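Local coordinates for putative Xylose isomerase (PDB 3QXB), which may act as an isomerase of the xylose isomerase-like family, and binds iron and manganese in a two-metal site at the mouth of a TIM barrel, at residues 178-182 with 183-187; 211-214 with 215-218. One frame throughout, in Å; residues are numbered along the deposited sequence.

In the fold
Both interactions lie where neighbouring parallel strands of the TIM barrel run out at their C-terminal ends, interaction 1 in the loop after strand 174-177 and interaction 2 at the turn from strand 208-213 into helix 214-217. Their centres are 11 Å apart, and they meet at two metal sites, each modelled with both iron(III) and manganese. Glu178 and Asp213 share one site with His244 and Glu286, while His216 belongs to the other with Asp253 and His255; water 1 is a ligand in both. A second link is the probable hydrogen bond of 2.8 Å between His216 ND1 and Pro179 O, which would help to orient the metal-binding ring.

Interaction 1: residues 178-182 with 183-187; sequences EPVPL and ATEFP. With FE (Fe (III) ion), chain E.
The backbone of 178-187 doubles back on itself, closed by a bond of 3.1 Å from Val180 N to Pro187 O that is fairly straight (159° at the hydrogen) and lies in the carbonyl plane. Pro179 CA, 3.2 Å from Pro187 O, adds a CA-H...O contact to the same carbonyl. Beside it the two proline rings meet at an oblique angle through their CG atoms, 4.1 Å apart; the peptide bond before Pro187 is cis. At the far end of the loop, Leu182 to Glu185 form a type I turn with a weak bond of 3.4 Å from Glu185 N to Leu182 O, and Pro181 is the centre of an inverse gamma turn.

Glu185 leaves the bend on one side, together with Leu182. Its CG is anti to the carbonyl carbon (chi1 -53°) and the chain is extended beyond it, which carries the carboxylate alongside Leu182 and across Val180 at about a right angle. Leu182 CD2 lies 3.5 Å from Glu185 OE2, and Val180 CG2 comes within 3.3 Å of Glu185 OE1, so methyl groups border both oxygens of a buried acid. Its polar needs are met from outside the loop: Tyr96 OH bonds to OE1, Ser137 OG to OE2, and Lys31 of the second subunit forms a salt bridge with OE2, which would probably keep the acid ionised.

Glu178 turns the other way. Its extended chain carries OE2 to the iron(III) ion at 2.2 Å, and waters 1 and 2 are further ligands of that ion. This is a strand-to-helix loop at the C-terminal mouth of a TIM barrel, with a metal-binding glutamate at its start, as in xylose isomerase-like proteins.

Interaction 2: residues 211-214 with 215-218; sequences LVDW and GHAL. With FE (Fe (III) ion), chain E; MN (manganese (II) ion), chain G.
Asp213 O is gripped by two backbone amides of the turn that follows. Ala217 N reaches it at 3.1 Å, almost in line with the C=O bond, whereas His216 N, at 2.9 Å, comes from well above the carbonyl plane. The Asp213 side chain caps the same helix start: Gly215 N donates to OD1 over 2.9 Å, meeting that oxygen on its anti side, somewhat out of the carboxylate plane, and Gln246 is a further partner of OD1. With CG anti to the backbone N (chi1 -176°), the carboxylate lies over the His216 imidazole, the two planes only 15° apart. CB sits over the centre of the ring in a CH-pi contact, 3.7 Å from the centroid, and OD2 continues the overlap near NE2.

The stacked groups serve different metal sites. Asp213 OD2 binds the iron(III) ion at 2.2 Å, and His216 NE2 binds manganese at the same length. With Pro179 at ND1 and the metal at NE2, the ring's rotation is probably set from both nitrogens.

Further along the turn, Leu218 N bonds to Trp214 O, and Leu218 CD1 packs at the indole edge, 3.9 Å from Trp214 CE3. Phe272 of helix 266-275 meets that indole edge-to-face. An N-capped helical turn directly after a barrel strand thus holds ligands of both ions, forming part of a two-metal site at the C-terminal end of a TIM barrel.

Interaction 1: residues 178-182 with 183-187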
ATOM      1  N   GLU A 178      -7.012   8.126  13.116  1.00 20.95           N
ATOM      2  CA  GLU A 178      -6.016   7.259  13.736  1.00 21.12           C
ATOM      3  C   GLU A 178      -4.692   7.971  13.859  1.00 20.95           C
ATOM      4  O   GLU A 178      -4.053   8.239  12.827  1.00 21.16           O
ATOM      5  CB  GLU A 178      -5.800   5.976  12.884  1.00 21.05           C
ATOM      6  CG  GLU A 178      -4.614   5.159  13.299  1.00 22.02           C
ATOM      7  CD  GLU A 178      -4.520   3.812  12.585  1.00 20.70           C
ATOM      8  OE1 GLU A 178      -5.021   3.678  11.453  1.00 25.93           O
ATOM      9  OE2 GLU A 178      -3.897   2.895  13.146  1.00 20.93           O
ATOM     10  N   PRO A 179      -4.251   8.271  15.092  1.00 21.17           N
ATOM     11  CA  PRO A 179      -2.937   8.858  15.206  1.00 23.07           C
ATOM     12  C   PRO A 179      -1.810   7.900  14.785  1.00 24.59           C
ATOM     13  O   PRO A 179      -1.966   6.661  14.829  1.00 25.68           O
ATOM     14  CB  PRO A 179      -2.827   9.202  16.708  1.00 23.30           C
ATOM     15  CG  PRO A 179      -4.236   9.406  17.131  1.00 22.56           C
ATOM     16  CD  PRO A 179      -4.971   8.328  16.386  1.00 21.75           C
ATOM     17  N   VAL A 180      -0.693   8.490  14.384  1.00 25.07           N
ATOM     18  CA  VAL A 180       0.399   7.758  13.776  1.00 25.61           C
ATOM     19  C   VAL A 180       1.776   8.139  14.356  1.00 26.46           C
ATOM     20  O   VAL A 180       1.965   9.296  14.778  1.00 26.43           O
ATOM     21  CB  VAL A 180       0.446   8.031  12.268  1.00 25.42           C
ATOM     22  CG1 VAL A 180      -0.767   7.394  11.595  1.00 22.41           C
ATOM     23  CG2 VAL A 180       0.474   9.530  12.048  1.00 26.92           C
ATOM     24  N   PRO A 181       2.748   7.195  14.290  1.00 26.38           N
ATOM     25  CA  PRO A 181       4.059   7.348  14.952  1.00 28.33           C
ATOM     26  C   PRO A 181       5.091   8.047  14.075  1.00 28.93           C
ATOM     27  O   PRO A 181       6.239   7.601  14.000  1.00 30.31           O
ATOM     28  CB  PRO A 181       4.483   5.887  15.227  1.00 28.69           C
ATOM     29  CG  PRO A 181       3.903   5.100  14.078  1.00 26.71           C
ATOM     30  CD  PRO A 181       2.568   5.817  13.758  1.00 25.70           C
ATOM     31  N   LEU A 182       4.677   9.131  13.428  1.00 29.46           N
ATOM     32  CA  LEU A 182       5.534   9.941  12.574  1.00 29.94           C
ATOM     33  C   LEU A 182       5.421  11.388  13.023  1.00 30.67           C
ATOM     34  O   LEU A 182       4.305  11.875  13.142  1.00 30.75           O
ATOM     35  CB  LEU A 182       5.061   9.840  11.131  1.00 29.57           C
ATOM     36  CG  LEU A 182       5.391   8.560  10.328  1.00 29.27           C
ATOM     37  CD1 LEU A 182       4.641   7.368  10.879  1.00 28.77           C
ATOM     38  CD2 LEU A 182       5.039   8.800   8.852  1.00 25.49           C
ATOM     39  N   ALA A 183       6.549  12.076  13.235  1.00 31.45           N
ATOM     40  CA  ALA A 183       6.579  13.537  13.524  1.00 31.97           C
ATOM     41  C   ALA A 183       6.176  14.377  12.281  1.00 31.37           C
ATOM     42  O   ALA A 183       5.787  15.540  12.419  1.00 31.74           O
ATOM     43  CB  ALA A 183       7.962  13.969  14.010  1.00 32.81           C
ATOM     44  N   THR A 184       6.272  13.779  11.086  1.00 29.10           N
ATOM     45  CA  THR A 184       5.877  14.425   9.824  1.00 28.18           C
ATOM     46  C   THR A 184       4.336  14.356   9.525  1.00 27.04           C
ATOM     47  O   THR A 184       3.895  14.765   8.485  1.00 26.65           O
ATOM     48  CB  THR A 184       6.631  13.789   8.653  1.00 27.99           C
ATOM     49  OG1 THR A 184       6.331  12.382   8.628  1.00 24.41           O
ATOM     50  CG2 THR A 184       8.163  14.037   8.775  1.00 29.80           C
ATOM     51  N   GLU A 185       3.552  13.798  10.434  1.00 26.91           N
ATOM     52  CA  GLU A 185       2.109  13.680  10.280  1.00 26.60           C
ATOM     53  C   GLU A 185       1.470  14.211  11.567  1.00 27.23           C
ATOM     54  O   GLU A 185       2.154  14.459  12.560  1.00 27.64           O
ATOM     55  CB  GLU A 185       1.705  12.229   9.972  1.00 26.29           C
ATOM     56  CG  GLU A 185       2.503  11.664   8.754  1.00 26.23           C
ATOM     57  CD  GLU A 185       1.943  10.374   8.149  1.00 26.25           C
ATOM     58  OE1 GLU A 185       1.175   9.683   8.832  1.00 28.97           O
ATOM     59  OE2 GLU A 185       2.292  10.041   6.994  1.00 30.19           O
ATOM     60  N   PHE A 186       0.185  14.474  11.503  1.00 26.53           N
ATOM     61  CA  PHE A 186      -0.548  14.948  12.661  1.00 26.72           C
ATOM     62  C   PHE A 186      -1.901  14.311  12.582  1.00 25.51           C
ATOM     63  O   PHE A 186      -2.447  14.246  11.494  1.00 25.16           O
ATOM     64  CB  PHE A 186      -0.712  16.452  12.575  1.00 27.58           C
ATOM     65  CG  PHE A 186      -1.516  17.057  13.699  1.00 26.26           C
ATOM     66  CD1 PHE A 186      -2.886  17.210  13.588  1.00 27.15           C
ATOM     67  CD2 PHE A 186      -0.889  17.513  14.840  1.00 29.07           C
ATOM     68  CE1 PHE A 186      -3.641  17.803  14.622  1.00 28.41           C
ATOM     69  CE2 PHE A 186      -1.615  18.111  15.868  1.00 30.40           C
ATOM     70  CZ  PHE A 186      -2.998  18.252  15.766  1.00 28.83           C
ATOM     71  N   PRO A 187      -2.467  13.856  13.716  1.00 24.70           N
ATOM     72  CA  PRO A 187      -1.899  13.783  15.062  1.00 25.20           C
ATOM     73  C   PRO A 187      -0.952  12.593  15.231  1.00 25.58           C
ATOM     74  O   PRO A 187      -1.177  11.511  14.686  1.00 25.10           O
ATOM     75  CB  PRO A 187      -3.136  13.618  15.947  1.00 25.40           C
ATOM     76  CG  PRO A 187      -4.113  12.903  15.073  1.00 22.85           C
ATOM     77  CD  PRO A 187      -3.868  13.390  13.687  1.00 24.02           C
TER
HETATM   78 FE    FE E 301      -3.745   0.784  12.636  0.66 26.72          FE
HETATM   79  O   HOH W   1      -1.959   1.028  11.174  1.00 23.03           O
HETATM   80  O   HOH W   2      -4.748   1.320  10.661  1.00 28.78           O

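Interaction 2: residues 211-214 with 215-218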
ATOM      1  N   LEU A 211      -9.348   6.491  16.942  1.00 22.42           N
ATOM      2  CA  LEU A 211      -9.058   5.072  16.983  1.00 22.54           C
ATOM      3  C   LEU A 211      -7.557   4.967  17.245  1.00 22.84           C
ATOM      4  O   LEU A 211      -6.778   5.546  16.529  1.00 22.52           O
ATOM      5  CB  LEU A 211      -9.506   4.380  15.693  1.00 22.58           C
ATOM      6  CG  LEU A 211      -9.167   2.891  15.563  1.00 22.18           C
ATOM      7  CD1 LEU A 211     -10.192   2.164  14.650  1.00 16.42           C
ATOM      8  CD2 LEU A 211      -7.701   2.708  15.061  1.00 19.15           C
ATOM      9  N   VAL A 212      -7.153   4.316  18.339  1.00 23.44           N
ATOM     10  CA  VAL A 212      -5.741   4.320  18.712  1.00 24.34           C
ATOM     11  C   VAL A 212      -5.153   2.939  18.472  1.00 25.18           C
ATOM     12  O   VAL A 212      -5.720   1.946  18.870  1.00 24.24           O
ATOM     13  CB  VAL A 212      -5.537   4.775  20.142  1.00 26.46           C
ATOM     14  CG1 VAL A 212      -4.095   4.533  20.635  1.00 24.84           C
ATOM     15  CG2 VAL A 212      -5.967   6.258  20.279  1.00 24.17           C
ATOM     16  N   ASP A 213      -4.033   2.903  17.759  1.00 25.50           N
ATOM     17  CA  ASP A 213      -3.406   1.653  17.407  1.00 26.10           C
ATOM     18  C   ASP A 213      -2.272   1.432  18.401  1.00 27.64           C
ATOM     19  O   ASP A 213      -1.402   2.288  18.554  1.00 27.96           O
ATOM     20  CB  ASP A 213      -2.860   1.752  15.989  1.00 25.66           C
ATOM     21  CG  ASP A 213      -2.282   0.451  15.502  1.00 25.59           C
ATOM     22  OD1 ASP A 213      -1.676  -0.261  16.333  1.00 28.74           O
ATOM     23  OD2 ASP A 213      -2.449   0.165  14.301  1.00 26.54           O
ATOM     24  N   TRP A 214      -2.311   0.314  19.110  1.00 28.46           N
ATOM     25  CA  TRP A 214      -1.364   0.068  20.201  1.00 29.93           C
ATOM     26  C   TRP A 214       0.096   0.140  19.697  1.00 29.87           C
ATOM     27  O   TRP A 214       0.984   0.606  20.405  1.00 31.14           O
ATOM     28  CB  TRP A 214      -1.638  -1.295  20.856  1.00 30.54           C
ATOM     29  CG  TRP A 214      -2.697  -1.277  21.899  1.00 30.64           C
ATOM     30  CD1 TRP A 214      -4.024  -1.059  21.714  1.00 30.61           C
ATOM     31  CD2 TRP A 214      -2.516  -1.509  23.301  1.00 31.26           C
ATOM     32  NE1 TRP A 214      -4.686  -1.137  22.907  1.00 31.54           N
ATOM     33  CE2 TRP A 214      -3.785  -1.411  23.904  1.00 30.91           C
ATOM     34  CE3 TRP A 214      -1.407  -1.824  24.101  1.00 31.44           C
ATOM     35  CZ2 TRP A 214      -3.983  -1.579  25.280  1.00 33.50           C
ATOM     36  CZ3 TRP A 214      -1.605  -1.987  25.504  1.00 34.95           C
ATOM     37  CH2 TRP A 214      -2.885  -1.874  26.058  1.00 33.14           C
ATOM     38  N   GLY A 215       0.333  -0.261  18.461  1.00 29.02           N
ATOM     39  CA  GLY A 215       1.682  -0.224  17.896  1.00 29.32           C
ATOM     40  C   GLY A 215       2.172   1.187  17.595  1.00 29.47           C
ATOM     41  O   GLY A 215       3.378   1.438  17.560  1.00 31.68           O
ATOM     42  N   HIS A 216       1.243   2.099  17.352  1.00 27.58           N
ATOM     43  CA  HIS A 216       1.573   3.482  17.097  1.00 27.60           C
ATOM     44  C   HIS A 216       1.876   4.211  18.419  1.00 28.73           C
ATOM     45  O   HIS A 216       2.844   4.944  18.498  1.00 29.05           O
ATOM     46  CB  HIS A 216       0.423   4.165  16.420  1.00 27.07           C
ATOM     47  CG  HIS A 216       0.104   3.622  15.065  1.00 24.01           C
ATOM     48  ND1 HIS A 216      -0.842   4.206  14.252  1.00 23.55           N
ATOM     49  CD2 HIS A 216       0.621   2.576  14.363  1.00 25.37           C
ATOM     50  CE1 HIS A 216      -0.910   3.526  13.114  1.00 25.72           C
ATOM     51  NE2 HIS A 216      -0.023   2.543  13.151  1.00 24.89           N
ATOM     52  N   ALA A 217       1.058   3.993  19.433  1.00 28.87           N
ATOM     53  CA  ALA A 217       1.282   4.607  20.745  1.00 31.09           C
ATOM     54  C   ALA A 217       2.577   4.093  21.380  1.00 32.16           C
ATOM     55  O   ALA A 217       3.267   4.828  22.099  1.00 32.73           O
ATOM     56  CB  ALA A 217       0.095   4.337  21.678  1.00 31.06           C
ATOM     57  N   LEU A 218       2.896   2.828  21.139  1.00 32.74           N
ATOM     58  CA  LEU A 218       4.038   2.176  21.823  1.00 34.17           C
ATOM     59  C   LEU A 218       5.346   2.281  21.045  1.00 34.76           C
ATOM     60  O   LEU A 218       6.338   1.668  21.408  1.00 36.22           O
ATOM     61  CB  LEU A 218       3.714   0.703  22.143  1.00 33.85           C
ATOM     62  CG  LEU A 218       2.543   0.491  23.132  1.00 35.78           C
ATOM     63  CD1 LEU A 218       2.345  -0.990  23.479  1.00 35.17           C
ATOM     64  CD2 LEU A 218       2.739   1.269  24.380  1.00 39.19           C
TER
HETATM   65 FE    FE E 301      -3.745   0.784  12.636  0.66 26.72          FE
HETATM   66 MN    MN G 303       0.282   0.916  11.746  0.50 31.45          MN
HETATM   67  O   HOH W   1      -1.959   1.028  11.174  1.00 23.03           O
HETATM   68  O   HOH W   2      -4.748   1.320  10.661  1.00 28.78           O
HETATM   69  O   HOH W   3       0.649   0.843   9.343  1.00 50.12           O